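PDB 3QC0: sugar isomerase from Sinorhizobium meliloti, which binds a zinc ion in a TIM barrel of the xylose isomerase-like family and probably interconverts sugars as an isomerase. Local coordinates for residues 40-44 and 45-49; 90-94 and 95-99. All coordinates share one frame; numbering follows the deposited sequence. Where two conformers were deposited one is given.

Contact 1 (40-44 and 45-49)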
loop_
_atom_site.group_PDB
_atom_site.type_symbol
_atom_site.label_atom_id
_atom_site.label_comp_id
_atom_site.label_asym_id
_atom_site.label_seq_id
_atom_site.Cartn_x
_atom_site.Cartn_y
_atom_site.Cartn_z
ATOM N N ASP A 40 -19.098 -1.723 18.197
ATOM C CA ASP A 40 -20.251 -2.621 17.966
ATOM C C ASP A 40 -20.325 -3.658 19.054
ATOM O O ASP A 40 -21.432 -3.991 19.489
ATOM C CB ASP A 40 -20.278 -3.249 16.560
ATOM C CG ASP A 40 -19.029 -4.044 16.203
ATOM O OD1 ASP A 40 -17.977 -3.938 16.842
ATOM O OD2 ASP A 40 -19.117 -4.791 15.199
ATOM N N GLN A 41 -19.171 -4.139 19.509
ATOM C CA GLN A 41 -19.119 -5.124 20.598
ATOM C C GLN A 41 -19.596 -4.513 21.903
ATOM O O GLN A 41 -20.317 -5.170 22.701
ATOM C CB GLN A 41 -17.707 -5.652 20.782
ATOM C CG GLN A 41 -17.164 -6.390 19.538
ATOM C CD GLN A 41 -15.714 -6.788 19.686
ATOM O OE1 GLN A 41 -14.880 -5.977 20.095
ATOM N NE2 GLN A 41 -15.389 -8.059 19.323
ATOM N N VAL A 42 -19.168 -3.278 22.171
ATOM C CA VAL A 42 -19.621 -2.546 23.352
ATOM C C VAL A 42 -21.124 -2.296 23.292
ATOM O O VAL A 42 -21.842 -2.504 24.333
ATOM C CB VAL A 42 -18.811 -1.214 23.510
ATOM C CG1 VAL A 42 -19.417 -0.266 24.609
ATOM C CG2 VAL A 42 -17.304 -1.545 23.753
ATOM N N ALA A 43 -21.638 -1.931 22.116
ATOM C CA ALA A 43 -23.053 -1.637 21.950
ATOM C C ALA A 43 -23.869 -2.897 22.157
ATOM O O ALA A 43 -24.981 -2.841 22.732
ATOM C CB ALA A 43 -23.382 -1.090 20.591
ATOM N N ALA A 44 -23.359 -4.032 21.693
ATOM C CA ALA A 44 -24.142 -5.306 21.802
ATOM C C ALA A 44 -24.368 -5.749 23.250
ATOM O O ALA A 44 -25.439 -6.350 23.541
ATOM C CB ALA A 44 -23.478 -6.414 21.033
ATOM N N ILE A 45 -23.387 -5.506 24.131
ATOM C CA ILE A 45 -23.478 -5.796 25.582
ATOM C C ILE A 45 -24.106 -4.636 26.371
ATOM O O ILE A 45 -24.818 -4.855 27.374
ATOM C CB ILE A 45 -22.098 -6.221 26.206
ATOM C CG1 ILE A 45 -22.299 -6.899 27.572
ATOM C CG2 ILE A 45 -21.121 -5.069 26.393
ATOM C CD1 ILE A 45 -21.031 -7.445 28.164
ATOM N N GLY A 46 -23.856 -3.416 25.901
ATOM C CA GLY A 46 -24.280 -2.190 26.522
ATOM C C GLY A 46 -23.111 -1.474 27.165
ATOM O O GLY A 46 -22.318 -2.068 27.870
ATOM N N LEU A 47 -22.981 -0.179 26.886
ATOM C CA LEU A 47 -21.864 0.594 27.411
ATOM C C LEU A 47 -21.735 0.533 28.915
ATOM O O LEU A 47 -20.630 0.438 29.436
ATOM C CB LEU A 47 -21.970 2.063 26.963
ATOM C CG LEU A 47 -20.859 3.027 27.391
ATOM C CD1 LEU A 47 -19.495 2.583 26.816
ATOM C CD2 LEU A 47 -21.179 4.461 26.945
ATOM N N GLY A 48 -22.863 0.554 29.640
ATOM C CA GLY A 48 -22.785 0.526 31.091
ATOM C C GLY A 48 -22.229 -0.776 31.628
ATOM O O GLY A 48 -21.379 -0.784 32.521
ATOM N N GLU A 49 -22.687 -1.888 31.068
ATOM C CA GLU A 49 -22.182 -3.193 31.468
ATOM C C GLU A 49 -20.724 -3.344 31.056
ATOM O O GLU A 49 -19.905 -3.854 31.816
ATOM C CB GLU A 49 -23.047 -4.316 30.874
ATOM C CG GLU A 49 -22.614 -5.716 31.212
ATOM C CD GLU A 49 -22.606 -6.055 32.711
ATOM O OE1 GLU A 49 -23.166 -5.294 33.529
ATOM O OE2 GLU A 49 -21.991 -7.076 33.062
#

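Contact 2 (90-94 and 95-99)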
loop_
_atom_site.group_PDB
_atom_site.type_symbol
_atom_site.label_atom_id
_atom_site.label_comp_id
_atom_site.label_asym_id
_atom_site.label_seq_id
_atom_site.Cartn_x
_atom_site.Cartn_y
_atom_site.Cartn_z
ATOM N N ASP A 90 -17.152 9.891 23.920
ATOM C CA ASP A 90 -17.902 9.668 25.164
ATOM C C ASP A 90 -17.790 8.192 25.620
ATOM O O ASP A 90 -17.659 7.888 26.811
ATOM C CB ASP A 90 -19.360 10.074 25.002
ATOM C CG ASP A 90 -19.554 11.552 24.786
ATOM O OD1 ASP A 90 -18.592 12.375 24.909
ATOM O OD2 ASP A 90 -20.710 11.915 24.483
ATOM N N GLU A 91 -17.896 7.275 24.665
ATOM C CA GLU A 91 -17.737 5.854 24.904
ATOM C C GLU A 91 -16.337 5.546 25.441
ATOM O O GLU A 91 -16.181 4.844 26.447
ATOM C CB GLU A 91 -18.045 5.058 23.635
ATOM C CG GLU A 91 -19.465 5.218 23.113
ATOM C CD GLU A 91 -19.654 4.801 21.668
ATOM O OE1 GLU A 91 -18.843 3.987 21.190
ATOM O OE2 GLU A 91 -20.618 5.318 21.019
ATOM N N ALA A 92 -15.308 6.070 24.779
ATOM C CA ALA A 92 -13.950 5.867 25.212
ATOM C C ALA A 92 -13.734 6.361 26.630
ATOM O O ALA A 92 -13.037 5.717 27.415
ATOM C CB ALA A 92 -12.918 6.550 24.226
ATOM N N ALA A 93 -14.283 7.528 26.922
ATOM C CA ALA A 93 -14.149 8.134 28.271
ATOM C C ALA A 93 -14.799 7.239 29.315
ATOM O O ALA A 93 -14.186 6.975 30.345
ATOM C CB ALA A 93 -14.760 9.511 28.273
ATOM N N GLU A 94 -15.991 6.738 29.025
ATOM C CA GLU A 94 -16.708 5.851 29.966
ATOM C C GLU A 94 -15.899 4.598 30.274
ATOM O O GLU A 94 -15.872 4.099 31.414
ATOM C CB GLU A 94 -18.058 5.446 29.397
ATOM C CG GLU A 94 -18.822 4.408 30.242
ATOM C CD GLU A 94 -19.127 4.905 31.663
ATOM O OE1 GLU A 94 -19.397 6.102 31.839
ATOM O OE2 GLU A 94 -19.085 4.081 32.592
ATOM N N LEU A 95 -15.236 4.052 29.252
ATOM C CA LEU A 95 -14.460 2.839 29.393
ATOM C C LEU A 95 -13.010 3.059 29.871
ATOM O O LEU A 95 -12.252 2.098 30.015
ATOM C CB LEU A 95 -14.485 2.054 28.088
ATOM C CG LEU A 95 -15.865 1.686 27.545
ATOM C CD1 LEU A 95 -15.739 1.056 26.142
ATOM C CD2 LEU A 95 -16.598 0.754 28.550
ATOM N N GLY A 96 -12.608 4.314 30.068
ATOM C CA GLY A 96 -11.245 4.647 30.445
ATOM C C GLY A 96 -10.194 4.295 29.405
ATOM O O GLY A 96 -9.054 4.021 29.750
ATOM N N ALA A 97 -10.598 4.316 28.141
ATOM C CA ALA A 97 -9.666 3.952 27.061
ATOM C C ALA A 97 -8.432 4.881 26.977
ATOM O O ALA A 97 -8.539 6.105 27.106
ATOM C CB ALA A 97 -10.381 3.920 25.696
ATOM N N ASP A 98 -7.267 4.288 26.732
ATOM C CA ASP A 98 -6.041 5.055 26.607
ATOM C C ASP A 98 -6.045 5.963 25.362
ATOM O O ASP A 98 -5.333 6.964 25.317
ATOM C CB ASP A 98 -4.838 4.122 26.532
ATOM C CG ASP A 98 -4.533 3.446 27.866
ATOM O OD1 ASP A 98 -5.155 3.813 28.886
ATOM O OD2 ASP A 98 -3.646 2.565 27.894
ATOM N N CYS A 99 -6.812 5.576 24.344
ATOM C CA CYS A 99 -7.034 6.436 23.202
ATOM C C CYS A 99 -8.270 5.974 22.461
ATOM O O CYS A 99 -8.751 4.827 22.666
ATOM C CB CYS A 99 -5.822 6.445 22.208
ATOM S SG CYS A 99 -5.503 4.869 21.403
#

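Contact 1 (40-44 and 45-49)
The carbonyl of Val42 is the flat group that carries this contact, met at its oxygen by Gly46 N and beside it by Ile45 CG2. Gly46 N reaches Val42 O almost head-on, at 2.7 Å. The C=O...N angle there is 160°. Ile45 CG2 lies against the same oxygen, Val42 O, at 3.4 Å. That methyl sits between the backbone N and the carbonyl carbon of its own residue, because CG1 of Ile45 is anti to the N (chi1 -163°). One residue earlier in the helix, Ile45 N gives a weak hydrogen bond of 3.4 Å to Gln41 O.

These two bonds close the last turn of helix 39-45. Gly46 then leaves the helix with a positive phi and serves at once as the N-cap of helix 47-57. The junction is therefore a tight helix-to-helix corner. Glycine readily takes the backbone conformation found at this corner.

Across the corner the side chains meet as hydrocarbon. Val42 CG1 touches Leu47 CD1 at 3.6 Å, and the two side chains cross at a slant. CG1 of Val42 is anti to its N (chi1 170°), which turns it to the Leu47 side. Val42 also touches Ala50, and Ile45 packs on Ala50 and Ile53 of helix 47-57 as well as on Phe20 and Ala21 of helix 20-29. Gln41 OE1 takes its bond from Trp38 N.

The chemistry is that of a backbone-bonded corner with an apolar side. Backbone hydrogen bonds hold the turn, one of them weak. The Val42-Leu47 methyl contact is one of several that join the two helices.

Contact 2 (90-94 and 95-99)
Glu91 O receives the N-H of Leu95, the last regular helical bond before helix 75-94 closes in a Schellman motif. Leu95 N lies 3.1 Å from Glu91 O. The donor is tilted 18° from the carbonyl plane. Leu95 also lays its side chain on this carbonyl, with CG 3.4 Å from Glu91 O. Its CG is anti to its own carbonyl carbon and beside its N (chi1 -56°), which keeps the branch close to the helix end.

Ala92 follows. Its O accepts the wider-spanning bond of the motif, the 6→1 bond that reaches back five residues, from Ala97 N to Ala92 O at 2.9 Å. Leu64 of strand 60-68 and Val137 also touch Ala92.

Ala93 O accepts the other Schellman bond, from Gly96 N at 3.1 Å. This donor stands well above the carbonyl plane and does not use a lone pair. Gly96 is the first residue to leave helical angles. It has a positive phi of 64°, which reverses the chain direction out of the helix. Glycine adopts such a phi without strain.

At Glu94, OE2 forms a salt bridge with Arg55, as the carboxylate of Glu91, turned away from the motif, does with Arg39.

Beyond the turn the chain runs on to strand 100-103 of the barrel. Asp98 and Cys99 already share backbone hydrogen bonds with Leu61 and Leu64 of strand 60-68, respectively. The motif thus turns the chain from an outer helix back into the barrel wall. At the turn itself, Ala97 CB lies 3.6 Å from Ala92 O and 3.9 Å from Ala92 CB.

Overall arrangement
From the N terminus the chain first passes strands 7-10 and 34-36, then reaches contact 1, where helix 39-45 turns into helix 47-57. Strand 60-68 and helix 75-94 follow before contact 2, which leads into strand 100-103. The two contacts are local and in series, so neither encloses nor crosses the other. They nevertheless touch in space, with centres about 13 Å apart. Leu47 CD1 packs on Leu95 CG at 3.8 Å, and Val42 CG2 meets Leu95 CD1 at 3.9 Å. Leu95 thereby joins the helix corner of 40-49 to the end of helix 75-94, on the outside of the barrel.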